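Local coordinates for replicase polyprotein 1a (Avian infectious bronchitis virus, PDB 3LD1) that is of unknown function but is a gammacoronavirus non-structural protein 2 fragment, part of the viral replicase polyprotein, at residues T291-R296 against I311-E316; G297-L302 against E316-I321; F336-L341 against H351-V356. The protein carries 3 engineered substitutions. All coordinates share one frame; numbering follows the deposited sequence.

Interaction 1: residues T291-R296 against I311-E316; sequences TQVVVR and IPVESE
V294 and E316 form a parallel beta bridge on the protein surface, where strand 291-298 meets the loop leading into strand 316-322. Their CA atoms lie 4.6 Å apart. V294 N donates to S315 O at 2.7 Å. The same oxygen receives a CA-H...O contact from V293 CA. The pairing continues at G317, which takes backbone bonds with V294 and R296.

The side chains of V294 and E316 lie side by side and point the same way. V294 CB and CG2 rest against the E316 methylene CG, each at 4.1 Å. Beyond CG the E316 chain is extended, and its carboxylate meets R296. E316 OE1 forms a salt bridge with R296 NH2 at 2.8 Å. R296 NE approaches E316 OE1 at 3.2 Å. Both hydrogen bonds are weak and bent, and the guanidinium and carboxylate planes are 51° apart.

Earlier in the chain the contact is largely packing of T291 and V293 on V313. V293 CG1 meets V313 CG1 at 3.9 Å, the two side chains crossing at about a right angle. V293 CG1 points there because it lies anti to the carbonyl carbon (chi1 -69°). T291 and V313 slide past each other, while T291 OG1 bonds to H348. Y328 packs on both V293 and V313.

A single carboxylate oxygen takes both guanidinium donors, so this is not a two-oxygen bidentate pair. The bent geometry suggests that charge attraction contributes more than directed hydrogen bonding.

Interaction 2: residues G297-L302 against E316-I321; sequences GMRNDL and EGWSAI
M298 and S319 pair as a parallel beta bridge between strands 291-298 and 316-322. S319 uses both its N and its O toward 297-299. S319 N donates to G297 O at 3.0 Å, and S319 O accepts R299 N at 3.0 Å. M298 CG is anti to the backbone N (chi1 -166°). Bends at chi2 and chi3 then bring M298 SD to 3.1 Å from S319 OG and M298 CE to 4.2 Å from I321 CD1.

This is the parallel pair of a mixed sheet whose other strand pairs are antiparallel. R299 covers W318 with a cation-pi contact. R299 CZ lies 4.5 Å from the centroid of the six-membered ring, 10° off its normal. The guanidinium stands nearly upright on the indole, with the planes 84° apart. R299 NH1 points down over the W318 ring centre, 3.2 Å above the plane.

D301 fixes the rotation of this group. R299 NE and NH2 bond side-on to D301 OD1 and OD2, each on a syn lone pair and near the guanidinium plane. V329 of the next strand touches both R299 and W318. A water bridges R299 O and I321 N.

Interaction 3: residues F336-L341 against H351-V356; sequences FYAAPL and HCCERV
F336, A338 and C353 make the apolar centre of this contact in the antiparallel hairpin of strands 335-342 and 345-355. F336 CB meets C353 CB at 3.8 Å. C353 SG lies anti to its carbonyl carbon (chi1 -70°) and reaches A338 CB at 3.5 Å. L302 packs against F336, and M250 covers A338 and H351.

Y337 and C352 form a non-hydrogen-bonded pair whose side chains diverge. Y337 CE2 still comes within 4.3 Å of C352 SG. The sulfur is oblique to the ring, a loose sulfur-aromatic contact. H351 O lies at the edge of the tyrosine ring, near its plane, with Y337 CD2 at 3.8 Å. The Y337 ring also meets that of F330 in strand 325-332, with planes at about 30°.

A338 and H351 are a hydrogen-bonded pair. A338 N donates to H351 O and H351 N to A338 O, each at 2.9 Å. C353 N also bonds to F336 O. The H351 imidazole turns to its own strand, where ND1 bonds to D349 O.

R355 lies at the surface. The ring edge of F336 stands on its guanidinium face, with planes 89° apart. F336 CE1 is 3.6 Å from R355 NH2 and offset toward the rim of the group.

The charged group thus meets a ring C-H rather than the pi face. The contact is probably van der Waals packing rather than cation-pi attraction, since the ring presents its edge, while two straight backbone bonds hold the A338 pair.

All three contacts involve the mixed sheet near the C terminus. From the N terminus, strand 291-298 comes first. Its earlier part meets 311-316 in interaction 1, and its end meets 316-321 in interaction 2. Each closes a loop that holds all or nearly all of strand 302-308. The two loops cross, since their segments alternate along the chain. They share E316, and G317 bonds back to V294 and R296 between them. Interaction 3 follows in series and closes the hairpin of 336-341 and 351-356. L302 packs on F336 and E354, tying interactions 2 and 3. V293 packs on L341, so interactions 1 and 3 also touch.

Interaction 1: residues T291-R296 against I311-E316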
ATOM      1  N   THR A 291     -16.688 -17.665 -10.484  1.00 45.96           N
ATOM      2  CA  THR A 291     -17.667 -17.661 -11.542  1.00 43.63           C
ATOM      3  C   THR A 291     -19.033 -17.691 -10.910  1.00 42.94           C
ATOM      4  O   THR A 291     -19.315 -18.518 -10.054  1.00 41.98           O
ATOM      5  CB  THR A 291     -17.405 -18.833 -12.523  1.00 43.21           C
ATOM      6  OG1 THR A 291     -16.124 -18.619 -13.163  1.00 44.10           O
ATOM      7  CG2 THR A 291     -18.483 -18.891 -13.652  1.00 42.15           C
ATOM      8  N   GLN A 292     -19.861 -16.741 -11.295  1.00 42.64           N
ATOM      9  CA  GLN A 292     -21.270 -16.738 -10.921  1.00 42.31           C
ATOM     10  C   GLN A 292     -21.914 -17.911 -11.710  1.00 42.60           C
ATOM     11  O   GLN A 292     -21.777 -17.977 -12.928  1.00 41.81           O
ATOM     12  CB  GLN A 292     -21.858 -15.390 -11.345  1.00 42.84           C
ATOM     13  CG  GLN A 292     -23.333 -15.209 -11.112  1.00 43.14           C
ATOM     14  CD  GLN A 292     -23.644 -15.128  -9.608  1.00 48.15           C
ATOM     15  OE1 GLN A 292     -22.844 -14.585  -8.823  1.00 46.05           O
ATOM     16  NE2 GLN A 292     -24.773 -15.736  -9.189  1.00 44.04           N
ATOM     17  N   VAL A 293     -22.597 -18.824 -11.010  1.00 42.85           N
ATOM     18  CA  VAL A 293     -23.173 -20.003 -11.606  1.00 42.37           C
ATOM     19  C   VAL A 293     -24.673 -20.174 -11.243  1.00 43.83           C
ATOM     20  O   VAL A 293     -25.184 -19.434 -10.368  1.00 44.17           O
ATOM     21  CB  VAL A 293     -22.466 -21.240 -11.116  1.00 42.82           C
ATOM     22  CG1 VAL A 293     -20.989 -21.328 -11.679  1.00 41.90           C
ATOM     23  CG2 VAL A 293     -22.603 -21.332  -9.563  1.00 39.25           C
ATOM     24  N   VAL A 294     -25.342 -21.149 -11.913  1.00 42.56           N
ATOM     25  CA  VAL A 294     -26.668 -21.631 -11.527  1.00 41.09           C
ATOM     26  C   VAL A 294     -26.684 -23.042 -10.991  1.00 41.63           C
ATOM     27  O   VAL A 294     -26.184 -23.943 -11.622  1.00 42.67           O
ATOM     28  CB  VAL A 294     -27.614 -21.695 -12.751  1.00 42.02           C
ATOM     29  CG1 VAL A 294     -28.998 -22.263 -12.355  1.00 38.13           C
ATOM     30  CG2 VAL A 294     -27.686 -20.306 -13.504  1.00 37.31           C
ATOM     31  N   VAL A 295     -27.350 -23.279  -9.874  1.00 41.50           N
ATOM     32  CA  VAL A 295     -27.325 -24.585  -9.328  1.00 40.50           C
ATOM     33  C   VAL A 295     -28.684 -25.111  -9.560  1.00 42.05           C
ATOM     34  O   VAL A 295     -29.613 -24.670  -8.899  1.00 43.54           O
ATOM     35  CB  VAL A 295     -27.057 -24.503  -7.771  1.00 40.79           C
ATOM     36  CG1 VAL A 295     -26.742 -25.870  -7.126  1.00 35.45           C
ATOM     37  CG2 VAL A 295     -25.911 -23.585  -7.481  1.00 39.08           C
ATOM     38  N   ARG A 296     -28.833 -26.088 -10.454  1.00 43.63           N
ATOM     39  CA  ARG A 296     -30.209 -26.617 -10.804  1.00 43.41           C
ATOM     40  C   ARG A 296     -30.820 -27.364  -9.679  1.00 42.59           C
ATOM     41  O   ARG A 296     -32.041 -27.310  -9.541  1.00 44.22           O
ATOM     42  CB  ARG A 296     -30.228 -27.545 -12.036  1.00 42.64           C
ATOM     43  CG  ARG A 296     -29.832 -26.835 -13.330  1.00 47.21           C
ATOM     44  CD  ARG A 296     -28.728 -27.578 -14.082  1.00 52.24           C
ATOM     45  NE  ARG A 296     -28.519 -27.010 -15.407  1.00 57.70           N
ATOM     46  CZ  ARG A 296     -29.054 -27.484 -16.547  1.00 58.33           C
ATOM     47  NH1 ARG A 296     -29.847 -28.566 -16.542  1.00 55.91           N
ATOM     48  NH2 ARG A 296     -28.779 -26.875 -17.704  1.00 54.32           N
ATOM     49  N   ILE A 311      -9.679 -25.900 -15.997  1.00 64.07           N
ATOM     50  CA  ILE A 311     -10.586 -25.602 -17.097  1.00 61.97           C
ATOM     51  C   ILE A 311     -11.668 -24.677 -16.585  1.00 60.65           C
ATOM     52  O   ILE A 311     -11.920 -24.614 -15.363  1.00 60.48           O
ATOM     53  CB  ILE A 311     -11.236 -26.883 -17.780  1.00 61.85           C
ATOM     54  CG1 ILE A 311     -12.135 -27.645 -16.831  1.00 60.84           C
ATOM     55  CG2 ILE A 311     -10.209 -27.820 -18.399  1.00 61.92           C
ATOM     56  CD1 ILE A 311     -13.509 -27.295 -17.077  1.00 62.27           C
ATOM     57  N   PRO A 312     -12.298 -23.957 -17.516  1.00 59.07           N
ATOM     58  CA  PRO A 312     -13.448 -23.121 -17.259  1.00 58.30           C
ATOM     59  C   PRO A 312     -14.533 -23.786 -16.403  1.00 57.44           C
ATOM     60  O   PRO A 312     -14.963 -24.937 -16.651  1.00 56.96           O
ATOM     61  CB  PRO A 312     -13.969 -22.820 -18.667  1.00 58.31           C
ATOM     62  CG  PRO A 312     -12.709 -22.733 -19.497  1.00 58.41           C
ATOM     63  CD  PRO A 312     -11.860 -23.860 -18.925  1.00 59.57           C
ATOM     64  N   VAL A 313     -14.935 -23.053 -15.375  1.00 55.09           N
ATOM     65  CA  VAL A 313     -16.110 -23.395 -14.685  1.00 53.25           C
ATOM     66  C   VAL A 313     -17.358 -23.133 -15.566  1.00 53.65           C
ATOM     67  O   VAL A 313     -17.552 -22.029 -16.027  1.00 55.01           O
ATOM     68  CB  VAL A 313     -16.185 -22.613 -13.380  1.00 53.00           C
ATOM     69  CG1 VAL A 313     -17.560 -22.827 -12.714  1.00 49.10           C
ATOM     70  CG2 VAL A 313     -15.023 -23.041 -12.455  1.00 50.49           C
ATOM     71  N   GLU A 314     -18.206 -24.138 -15.774  1.00 51.87           N
ATOM     72  CA  GLU A 314     -19.423 -23.954 -16.503  1.00 50.86           C
ATOM     73  C   GLU A 314     -20.392 -23.189 -15.622  1.00 50.50           C
ATOM     74  O   GLU A 314     -20.458 -23.424 -14.400  1.00 50.20           O
ATOM     75  CB  GLU A 314     -19.991 -25.318 -16.921  1.00 50.74           C
ATOM     76  CG  GLU A 314     -19.143 -26.044 -17.984  1.00 53.43           C
ATOM     77  CD  GLU A 314     -18.841 -25.121 -19.239  1.00 59.99           C
ATOM     78  OE1 GLU A 314     -19.813 -24.680 -19.911  1.00 60.54           O
ATOM     79  OE2 GLU A 314     -17.648 -24.793 -19.522  1.00 58.45           O
ATOM     80  N   SER A 315     -21.156 -22.298 -16.253  1.00 49.36           N
ATOM     81  CA  SER A 315     -22.074 -21.390 -15.552  1.00 48.60           C
ATOM     82  C   SER A 315     -23.420 -22.014 -15.104  1.00 48.37           C
ATOM     83  O   SER A 315     -24.195 -21.356 -14.361  1.00 48.36           O
ATOM     84  CB  SER A 315     -22.321 -20.140 -16.393  1.00 48.77           C
ATOM     85  OG  SER A 315     -23.151 -20.457 -17.496  1.00 48.44           O
ATOM     86  N   GLU A 316     -23.688 -23.271 -15.515  1.00 46.48           N
ATOM     87  CA  GLU A 316     -24.842 -24.010 -14.985  1.00 46.29           C
ATOM     88  C   GLU A 316     -24.405 -25.372 -14.602  1.00 44.16           C
ATOM     89  O   GLU A 316     -23.648 -26.020 -15.350  1.00 43.28           O
ATOM     90  CB  GLU A 316     -25.954 -24.195 -16.030  1.00 48.39           C
ATOM     91  CG  GLU A 316     -26.585 -22.892 -16.528  1.00 52.87           C
ATOM     92  CD  GLU A 316     -27.966 -23.106 -17.074  1.00 60.28           C
ATOM     93  OE1 GLU A 316     -28.587 -24.181 -16.866  1.00 64.49           O
ATOM     94  OE2 GLU A 316     -28.455 -22.165 -17.702  1.00 63.26           O
TER

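Interaction 2: residues G297-L302 against E316-I321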
ATOM      1  N   GLY A 297     -30.002 -28.099  -8.906  1.00 41.01           N
ATOM      2  CA  GLY A 297     -30.487 -28.957  -7.797  1.00 39.89           C
ATOM      3  C   GLY A 297     -29.297 -29.794  -7.328  1.00 42.86           C
ATOM      4  O   GLY A 297     -28.131 -29.632  -7.799  1.00 40.36           O
ATOM      5  N   MET A 298     -29.566 -30.691  -6.374  1.00 44.97           N
ATOM      6  CA  MET A 298     -28.522 -31.586  -5.800  1.00 45.10           C
ATOM      7  C   MET A 298     -28.519 -32.836  -6.614  1.00 45.37           C
ATOM      8  O   MET A 298     -29.591 -33.328  -6.919  1.00 45.01           O
ATOM      9  CB  MET A 298     -28.866 -32.058  -4.376  1.00 44.61           C
ATOM     10  CG  MET A 298     -27.664 -32.686  -3.645  1.00 46.27           C
ATOM     11  SD  MET A 298     -26.421 -31.433  -3.113  1.00 51.52           S
ATOM     12  CE  MET A 298     -27.369 -30.773  -1.708  1.00 41.33           C
ATOM     13  N   ARG A 299     -27.331 -33.386  -6.889  1.00 45.38           N
ATOM     14  CA  ARG A 299     -27.171 -34.774  -7.332  1.00 44.41           C
ATOM     15  C   ARG A 299     -26.154 -35.502  -6.422  1.00 44.79           C
ATOM     16  O   ARG A 299     -25.311 -34.839  -5.809  1.00 44.33           O
ATOM     17  CB  ARG A 299     -26.670 -34.775  -8.769  1.00 44.36           C
ATOM     18  CG  ARG A 299     -25.257 -34.259  -8.954  1.00 45.31           C
ATOM     19  CD  ARG A 299     -24.914 -33.939 -10.374  1.00 42.48           C
ATOM     20  NE  ARG A 299     -24.998 -35.139 -11.158  1.00 50.47           N
ATOM     21  CZ  ARG A 299     -25.394 -35.202 -12.432  1.00 51.49           C
ATOM     22  NH1 ARG A 299     -25.765 -34.110 -13.105  1.00 47.08           N
ATOM     23  NH2 ARG A 299     -25.418 -36.387 -13.013  1.00 50.71           N
ATOM     24  N   ASN A 300     -26.198 -36.847  -6.369  1.00 45.34           N
ATOM     25  CA  ASN A 300     -25.344 -37.637  -5.438  1.00 44.98           C
ATOM     26  C   ASN A 300     -24.682 -38.824  -6.147  1.00 44.90           C
ATOM     27  O   ASN A 300     -24.336 -39.851  -5.559  1.00 44.70           O
ATOM     28  CB  ASN A 300     -26.158 -38.132  -4.262  1.00 44.13           C
ATOM     29  CG  ASN A 300     -27.234 -39.082  -4.703  1.00 45.99           C
ATOM     30  OD1 ASN A 300     -27.224 -39.528  -5.876  1.00 46.54           O
ATOM     31  ND2 ASN A 300     -28.168 -39.411  -3.799  1.00 39.47           N
ATOM     32  N   ASP A 301     -24.477 -38.651  -7.427  1.00 45.51           N
ATOM     33  CA  ASP A 301     -24.026 -39.743  -8.240  1.00 46.91           C
ATOM     34  C   ASP A 301     -22.608 -39.551  -8.643  1.00 46.19           C
ATOM     35  O   ASP A 301     -22.214 -40.029  -9.717  1.00 47.13           O
ATOM     36  CB  ASP A 301     -24.903 -39.838  -9.506  1.00 48.32           C
ATOM     37  CG  ASP A 301     -24.906 -38.535 -10.306  1.00 52.03           C
ATOM     38  OD1 ASP A 301     -24.808 -37.449  -9.706  1.00 57.97           O
ATOM     39  OD2 ASP A 301     -25.028 -38.564 -11.520  1.00 55.94           O
ATOM     40  N   LEU A 302     -21.821 -38.848  -7.831  1.00 45.86           N
ATOM     41  CA  LEU A 302     -20.438 -38.587  -8.250  1.00 44.74           C
ATOM     42  C   LEU A 302     -19.404 -38.816  -7.187  1.00 44.98           C
ATOM     43  O   LEU A 302     -19.693 -38.747  -6.015  1.00 45.92           O
ATOM     44  CB  LEU A 302     -20.295 -37.220  -8.833  1.00 43.27           C
ATOM     45  CG  LEU A 302     -20.972 -36.924 -10.157  1.00 43.82           C
ATOM     46  CD1 LEU A 302     -21.314 -35.420 -10.358  1.00 45.24           C
ATOM     47  CD2 LEU A 302     -20.015 -37.293 -11.237  1.00 41.37           C
ATOM     48  N   GLU A 316     -23.688 -23.271 -15.515  1.00 46.48           N
ATOM     49  CA  GLU A 316     -24.842 -24.010 -14.985  1.00 46.29           C
ATOM     50  C   GLU A 316     -24.405 -25.372 -14.602  1.00 44.16           C
ATOM     51  O   GLU A 316     -23.648 -26.020 -15.350  1.00 43.28           O
ATOM     52  CB  GLU A 316     -25.954 -24.195 -16.030  1.00 48.39           C
ATOM     53  CG  GLU A 316     -26.585 -22.892 -16.528  1.00 52.87           C
ATOM     54  CD  GLU A 316     -27.966 -23.106 -17.074  1.00 60.28           C
ATOM     55  OE1 GLU A 316     -28.587 -24.181 -16.866  1.00 64.49           O
ATOM     56  OE2 GLU A 316     -28.455 -22.165 -17.702  1.00 63.26           O
ATOM     57  N   GLY A 317     -24.875 -25.816 -13.445  1.00 41.82           N
ATOM     58  CA  GLY A 317     -24.529 -27.149 -12.954  1.00 39.25           C
ATOM     59  C   GLY A 317     -25.459 -27.580 -11.827  1.00 38.90           C
ATOM     60  O   GLY A 317     -26.695 -27.244 -11.794  1.00 38.02           O
ATOM     61  N   TRP A 318     -24.870 -28.305 -10.875  1.00 38.53           N
ATOM     62  CA  TRP A 318     -25.572 -28.819  -9.668  1.00 39.14           C
ATOM     63  C   TRP A 318     -24.675 -28.616  -8.405  1.00 39.10           C
ATOM     64  O   TRP A 318     -23.483 -28.277  -8.499  1.00 39.23           O
ATOM     65  CB  TRP A 318     -25.898 -30.318  -9.854  1.00 38.98           C
ATOM     66  CG  TRP A 318     -26.566 -30.607 -11.163  1.00 41.61           C
ATOM     67  CD1 TRP A 318     -27.941 -30.751 -11.390  1.00 41.81           C
ATOM     68  CD2 TRP A 318     -25.934 -30.752 -12.466  1.00 41.53           C
ATOM     69  NE1 TRP A 318     -28.163 -30.968 -12.739  1.00 43.90           N
ATOM     70  CE2 TRP A 318     -26.967 -30.972 -13.415  1.00 43.47           C
ATOM     71  CE3 TRP A 318     -24.616 -30.721 -12.912  1.00 41.85           C
ATOM     72  CZ2 TRP A 318     -26.710 -31.165 -14.786  1.00 45.14           C
ATOM     73  CZ3 TRP A 318     -24.361 -30.890 -14.305  1.00 45.19           C
ATOM     74  CH2 TRP A 318     -25.415 -31.116 -15.219  1.00 41.70           C
ATOM     75  N   SER A 319     -25.242 -28.896  -7.241  1.00 38.19           N
ATOM     76  CA  SER A 319     -24.493 -29.060  -6.038  1.00 37.83           C
ATOM     77  C   SER A 319     -24.413 -30.522  -5.805  1.00 37.53           C
ATOM     78  O   SER A 319     -25.265 -31.249  -6.295  1.00 38.37           O
ATOM     79  CB  SER A 319     -25.186 -28.365  -4.870  1.00 36.53           C
ATOM     80  OG  SER A 319     -26.520 -28.754  -4.757  1.00 41.74           O
ATOM     81  N   ALA A 320     -23.357 -30.961  -5.126  1.00 37.52           N
ATOM     82  CA  ALA A 320     -23.146 -32.340  -4.726  1.00 36.99           C
ATOM     83  C   ALA A 320     -22.362 -32.282  -3.426  1.00 37.98           C
ATOM     84  O   ALA A 320     -21.508 -31.407  -3.240  1.00 37.46           O
ATOM     85  CB  ALA A 320     -22.326 -33.098  -5.823  1.00 37.34           C
ATOM     86  N   ILE A 321     -22.678 -33.150  -2.483  1.00 37.94           N
ATOM     87  CA  ILE A 321     -21.887 -33.133  -1.276  1.00 39.04           C
ATOM     88  C   ILE A 321     -20.700 -34.069  -1.390  1.00 38.92           C
ATOM     89  O   ILE A 321     -20.879 -35.250  -1.329  1.00 39.37           O
ATOM     90  CB  ILE A 321     -22.721 -33.511  -0.063  1.00 38.98           C
ATOM     91  CG1 ILE A 321     -23.703 -32.363   0.202  1.00 40.43           C
ATOM     92  CG2 ILE A 321     -21.782 -33.777   1.104  1.00 36.90           C
ATOM     93  CD1 ILE A 321     -24.859 -32.776   0.990  1.00 38.47           C
TER
HETATM   94  O   HOH W   1     -24.935 -35.143  -3.029  1.00 36.69           O

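Interaction 3: residues F336-L341 against H351-V356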
ATOM      1  N   PHE A 336     -17.240 -34.945 -15.878  1.00 56.05           N
ATOM      2  CA  PHE A 336     -17.722 -34.153 -14.774  1.00 52.46           C
ATOM      3  C   PHE A 336     -16.649 -33.504 -13.980  1.00 51.09           C
ATOM      4  O   PHE A 336     -15.526 -33.995 -13.864  1.00 50.18           O
ATOM      5  CB  PHE A 336     -18.533 -34.996 -13.842  1.00 52.33           C
ATOM      6  CG  PHE A 336     -19.896 -35.313 -14.344  1.00 53.01           C
ATOM      7  CD1 PHE A 336     -20.148 -36.531 -15.002  1.00 54.81           C
ATOM      8  CD2 PHE A 336     -20.934 -34.406 -14.178  1.00 55.50           C
ATOM      9  CE1 PHE A 336     -21.449 -36.859 -15.490  1.00 56.89           C
ATOM     10  CE2 PHE A 336     -22.265 -34.696 -14.679  1.00 60.29           C
ATOM     11  CZ  PHE A 336     -22.526 -35.934 -15.330  1.00 56.40           C
ATOM     12  N   TYR A 337     -17.036 -32.396 -13.372  1.00 49.55           N
ATOM     13  CA  TYR A 337     -16.137 -31.709 -12.486  1.00 49.12           C
ATOM     14  C   TYR A 337     -16.762 -31.125 -11.206  1.00 47.99           C
ATOM     15  O   TYR A 337     -17.976 -30.927 -11.109  1.00 46.80           O
ATOM     16  CB  TYR A 337     -15.429 -30.646 -13.254  1.00 48.85           C
ATOM     17  CG  TYR A 337     -14.783 -31.164 -14.471  1.00 48.87           C
ATOM     18  CD1 TYR A 337     -15.489 -31.208 -15.683  1.00 50.61           C
ATOM     19  CD2 TYR A 337     -13.438 -31.570 -14.459  1.00 47.31           C
ATOM     20  CE1 TYR A 337     -14.877 -31.631 -16.853  1.00 48.28           C
ATOM     21  CE2 TYR A 337     -12.830 -31.995 -15.617  1.00 48.16           C
ATOM     22  CZ  TYR A 337     -13.564 -32.009 -16.809  1.00 49.10           C
ATOM     23  OH  TYR A 337     -12.998 -32.436 -17.984  1.00 54.24           O
ATOM     24  N   ALA A 338     -15.900 -30.879 -10.224  1.00 46.32           N
ATOM     25  CA  ALA A 338     -16.369 -30.270  -8.996  1.00 45.46           C
ATOM     26  C   ALA A 338     -15.562 -29.018  -8.677  1.00 44.39           C
ATOM     27  O   ALA A 338     -14.351 -28.903  -9.056  1.00 43.87           O
ATOM     28  CB  ALA A 338     -16.271 -31.244  -7.847  1.00 45.36           C
ATOM     29  N   ALA A 339     -16.218 -28.105  -7.943  1.00 42.17           N
ATOM     30  CA  ALA A 339     -15.561 -26.871  -7.524  1.00 40.59           C
ATOM     31  C   ALA A 339     -16.073 -26.362  -6.183  1.00 40.04           C
ATOM     32  O   ALA A 339     -17.213 -26.740  -5.732  1.00 37.59           O
ATOM     33  CB  ALA A 339     -15.692 -25.805  -8.579  1.00 40.73           C
ATOM     34  N   PRO A 340     -15.225 -25.542  -5.497  1.00 38.87           N
ATOM     35  CA  PRO A 340     -15.740 -24.959  -4.222  1.00 38.26           C
ATOM     36  C   PRO A 340     -16.885 -24.018  -4.508  1.00 35.70           C
ATOM     37  O   PRO A 340     -16.877 -23.387  -5.531  1.00 37.14           O
ATOM     38  CB  PRO A 340     -14.514 -24.298  -3.579  1.00 38.43           C
ATOM     39  CG  PRO A 340     -13.303 -24.852  -4.353  1.00 40.23           C
ATOM     40  CD  PRO A 340     -13.833 -25.174  -5.763  1.00 39.15           C
ATOM     41  N   LEU A 341     -17.892 -23.993  -3.657  1.00 34.42           N
ATOM     42  CA  LEU A 341     -19.063 -23.154  -3.881  1.00 34.90           C
ATOM     43  C   LEU A 341     -19.412 -22.330  -2.674  1.00 36.02           C
ATOM     44  O   LEU A 341     -19.405 -22.864  -1.556  1.00 36.07           O
ATOM     45  CB  LEU A 341     -20.275 -24.068  -4.176  1.00 35.30           C
ATOM     46  CG  LEU A 341     -21.690 -23.564  -4.567  1.00 34.20           C
ATOM     47  CD1 LEU A 341     -21.686 -22.687  -5.822  1.00 33.22           C
ATOM     48  CD2 LEU A 341     -22.813 -24.690  -4.704  1.00 34.33           C
ATOM     49  N   HIS A 351     -11.638 -29.656  -9.577  1.00 45.13           N
ATOM     50  CA  HIS A 351     -11.198 -31.054  -9.504  1.00 45.63           C
ATOM     51  C   HIS A 351     -12.002 -32.007 -10.431  1.00 46.75           C
ATOM     52  O   HIS A 351     -13.186 -31.792 -10.681  1.00 46.93           O
ATOM     53  CB  HIS A 351     -11.232 -31.527  -8.051  1.00 45.48           C
ATOM     54  CG  HIS A 351     -10.225 -30.845  -7.152  1.00 45.66           C
ATOM     55  ND1 HIS A 351     -10.227 -29.488  -6.924  1.00 46.93           N
ATOM     56  CD2 HIS A 351      -9.195 -31.344  -6.411  1.00 45.48           C
ATOM     57  CE1 HIS A 351      -9.233 -29.177  -6.097  1.00 46.56           C
ATOM     58  NE2 HIS A 351      -8.571 -30.280  -5.793  1.00 41.24           N
ATOM     59  N   CYS A 352     -11.374 -33.076 -10.924  1.00 47.92           N
ATOM     60  CA  CYS A 352     -12.079 -34.045 -11.734  1.00 48.77           C
ATOM     61  C   CYS A 352     -12.978 -34.899 -10.900  1.00 49.92           C
ATOM     62  O   CYS A 352     -12.658 -35.202  -9.727  1.00 48.84           O
ATOM     63  CB  CYS A 352     -11.110 -34.982 -12.398  1.00 48.91           C
ATOM     64  SG  CYS A 352      -9.894 -34.160 -13.388  1.00 53.32           S
ATOM     65  N   CYS A 353     -14.072 -35.319 -11.551  1.00 51.04           N
ATOM     66  CA  CYS A 353     -15.012 -36.328 -11.023  1.00 53.06           C
ATOM     67  C   CYS A 353     -15.260 -37.580 -11.943  1.00 55.57           C
ATOM     68  O   CYS A 353     -15.096 -37.527 -13.176  1.00 55.38           O
ATOM     69  CB  CYS A 353     -16.375 -35.636 -10.747  1.00 53.43           C
ATOM     70  SG  CYS A 353     -16.374 -34.447  -9.308  1.00 47.16           S
ATOM     71  N   GLU A 354     -15.699 -38.685 -11.338  1.00 58.38           N
ATOM     72  CA  GLU A 354     -16.132 -39.888 -12.082  1.00 60.59           C
ATOM     73  C   GLU A 354     -17.532 -40.111 -11.689  1.00 61.84           C
ATOM     74  O   GLU A 354     -17.866 -39.954 -10.501  1.00 61.56           O
ATOM     75  CB  GLU A 354     -15.466 -41.094 -11.498  1.00 60.61           C
ATOM     76  CG  GLU A 354     -14.705 -41.948 -12.405  1.00 63.77           C
ATOM     77  CD  GLU A 354     -13.647 -42.619 -11.575  1.00 66.79           C
ATOM     78  OE1 GLU A 354     -12.440 -42.491 -11.891  1.00 69.22           O
ATOM     79  OE2 GLU A 354     -14.037 -43.197 -10.535  1.00 67.62           O
ATOM     80  N   ARG A 355     -18.348 -40.555 -12.633  1.00 64.13           N
ATOM     81  CA  ARG A 355     -19.655 -41.072 -12.260  1.00 66.59           C
ATOM     82  C   ARG A 355     -19.447 -42.410 -11.522  1.00 67.73           C
ATOM     83  O   ARG A 355     -18.551 -43.185 -11.883  1.00 67.67           O
ATOM     84  CB  ARG A 355     -20.545 -41.213 -13.486  1.00 66.61           C
ATOM     85  CG  ARG A 355     -22.033 -40.978 -13.185  1.00 69.61           C
ATOM     86  CD  ARG A 355     -22.836 -41.177 -14.460  1.00 75.05           C
ATOM     87  NE  ARG A 355     -22.029 -40.707 -15.593  1.00 79.37           N
ATOM     88  CZ  ARG A 355     -22.517 -40.150 -16.700  1.00 80.01           C
ATOM     89  NH1 ARG A 355     -23.835 -40.002 -16.847  1.00 79.37           N
ATOM     90  NH2 ARG A 355     -21.669 -39.750 -17.655  1.00 79.74           N
ATOM     91  N   VAL A 356     -20.220 -42.635 -10.456  1.00 69.13           N
ATOM     92  CA  VAL A 356     -20.147 -43.875  -9.682  1.00 71.00           C
ATOM     93  C   VAL A 356     -20.303 -45.146 -10.535  1.00 72.61           C
ATOM     94  O   VAL A 356     -21.182 -45.201 -11.423  1.00 72.37           O
ATOM     95  CB  VAL A 356     -21.287 -43.929  -8.659  1.00 70.93           C
ATOM     96  CG1 VAL A 356     -21.002 -43.007  -7.502  1.00 71.27           C
ATOM     97  CG2 VAL A 356     -22.672 -43.607  -9.341  1.00 71.37           C
TER
HETATM   98  O   HOH W   2     -16.529 -37.195 -15.282  1.00 48.19           O